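Local coordinates for protein lasso peptide isopeptidase AtxE2 (Asticcacaulis excentricus, PDB 5TXE) that hydrolyses the isopeptide bond of the lasso peptides astexin-2 and astexin-3, converting the threaded substrates into linear peptides, at residues 80-85 with 642-647. The protein carries 1 engineered substitution. Numbering follows the deposited sequence.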
# COMPACT_ATOMS: atom_id res chain seq x y z
N VAL A 80 3.85 15.33 17.31
CA VAL A 80 4.51 15.98 18.44
C VAL A 80 5.01 14.93 19.39
O VAL A 80 6.16 14.96 19.82
CB VAL A 80 3.57 16.98 19.13
CG1 VAL A 80 4.22 17.57 20.40
CG2 VAL A 80 3.24 18.11 18.17
N THR A 81 4.16 13.96 19.73
CA THR A 81 4.60 12.86 20.59
C THR A 81 5.29 11.82 19.77
O THR A 81 5.94 10.94 20.33
CB THR A 81 3.43 12.10 21.26
OG1 THR A 81 2.52 11.64 20.21
CG2 THR A 81 2.70 12.99 22.24
N ASN A 82 5.17 11.90 18.45
CA ASN A 82 5.81 10.93 17.53
C ASN A 82 5.32 9.52 17.76
O ASN A 82 6.07 8.58 17.80
CB ASN A 82 7.34 10.98 17.55
CG ASN A 82 7.94 10.17 16.40
OD1 ASN A 82 7.34 10.10 15.32
ND2 ASN A 82 9.08 9.52 16.62
N LEU A 83 4.02 9.41 17.90
CA LEU A 83 3.33 8.15 18.16
C LEU A 83 2.00 8.10 17.48
O LEU A 83 1.27 9.09 17.43
CB LEU A 83 3.06 8.00 19.66
CG LEU A 83 4.24 7.59 20.56
CD1 LEU A 83 3.82 7.67 22.05
CD2 LEU A 83 4.80 6.21 20.26
N ASN A 84 1.72 6.95 16.88
CA ASN A 84 0.37 6.59 16.52
C ASN A 84 -0.42 6.18 17.73
O ASN A 84 0.09 5.55 18.65
CB ASN A 84 0.41 5.43 15.54
CG ASN A 84 0.79 5.89 14.13
OD1 ASN A 84 -0.02 6.46 13.42
ND2 ASN A 84 2.03 5.68 13.75
N VAL A 85 -1.68 6.58 17.73
CA VAL A 85 -2.63 6.17 18.74
C VAL A 85 -3.67 5.25 18.08
O VAL A 85 -4.29 5.66 17.09
CB VAL A 85 -3.38 7.40 19.31
CG1 VAL A 85 -4.38 6.97 20.37
CG2 VAL A 85 -2.35 8.35 19.93
N GLN A 642 6.96 6.50 11.47
CA GLN A 642 6.96 7.42 12.62
C GLN A 642 6.40 8.77 12.22
O GLN A 642 6.84 9.39 11.27
CB GLN A 642 8.36 7.58 13.23
CG GLN A 642 9.01 6.28 13.66
CD GLN A 642 10.33 6.50 14.39
OE1 GLN A 642 10.46 7.39 15.19
NE2 GLN A 642 11.30 5.70 14.08
N PRO A 643 5.34 9.21 12.91
CA PRO A 643 4.65 10.42 12.49
C PRO A 643 5.52 11.66 12.40
O PRO A 643 5.31 12.47 11.48
CB PRO A 643 3.59 10.60 13.56
CG PRO A 643 3.31 9.19 14.02
CD PRO A 643 4.65 8.55 14.03
N ALA A 644 6.48 11.84 13.32
CA ALA A 644 7.34 13.03 13.25
C ALA A 644 8.17 12.98 11.99
O ALA A 644 8.41 13.99 11.33
CB ALA A 644 8.24 13.12 14.47
N HIS A 645 8.58 11.78 11.64
CA HIS A 645 9.37 11.63 10.43
C HIS A 645 8.56 12.00 9.19
O HIS A 645 9.07 12.65 8.27
CB HIS A 645 9.87 10.22 10.27
CG HIS A 645 10.90 9.83 11.25
ND1 HIS A 645 11.31 8.53 11.41
CD2 HIS A 645 11.64 10.57 12.10
CE1 HIS A 645 12.25 8.49 12.33
NE2 HIS A 645 12.42 9.71 12.81
N ARG A 646 7.34 11.48 9.13
CA ARG A 646 6.49 11.75 7.96
C ARG A 646 6.25 13.21 7.81
O ARG A 646 6.36 13.75 6.72
CB ARG A 646 5.17 11.01 8.09
CG ARG A 646 4.10 11.36 7.02
CD ARG A 646 3.03 10.27 6.89
NE ARG A 646 3.55 9.15 6.10
CZ ARG A 646 3.95 7.98 6.59
NH1 ARG A 646 3.80 7.64 7.89
NH2 ARG A 646 4.50 7.12 5.75
N LEU A 647 5.97 13.90 8.92
CA LEU A 647 5.74 15.32 8.84
C LEU A 647 6.96 16.07 8.34
O LEU A 647 6.85 17.01 7.58
CB LEU A 647 5.30 15.86 10.21
CG LEU A 647 5.08 17.38 10.26
CD1 LEU A 647 4.03 17.79 9.26
CD2 LEU A 647 4.63 17.85 11.65
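OD1 of Asn82 is the best-held polar atom here: one hydrogen bond grips it, from the backbone N-H of Ala644 in the first turn of helix 643-662. That bond runs 2.8 Å from Ala644 N to Asn82 OD1 and is fairly straight (163° at the hydrogen), although the donor sits above the carbonyl plane instead of on a lone pair. The other half of the same amide is used too. ND2 of Asn82 donates to OE1 of Gln642, 2.9 Å away, in the carbonyl plane and on a lone pair of OE1; the two amides are tilted by only 29° against each other. Gripped at both ends, the Asn82 amide is fixed in its rotation. The reach comes from chi1 of -169°, which sets CG anti to the backbone N. Gln642, at the N-cap position, reaches out with a straight chain to meet it, and its NE2 is tied back to the carbonyl oxygen of Asn635. Ala644 CB packs against the Asn82 amide, 3.5 Å from CG. Pro643 N has no hydrogen to give, but its ring packs alongside, with CD 3.4 Å from Asn82 OD1, and CG comes within 3.7 Å of Asn84 ND2 as the two side chains cross obliquely. Asn84 is itself anchored through OD1 to Arg75. An alanine in place of Asn82 would lose both hydrogen bonds and would probably loosen the turn from the helix start. Asn82, with left-handed backbone angles, and Leu83 form a G1 beta bulge opposite Asp78, closing the hairpin between strands 69-78 and 83-92. Through its bonds to the helix start, the beta-propeller, to which this hairpin belongs, meets the alpha/beta-hydrolase domain of the prolyl oligopeptidase family.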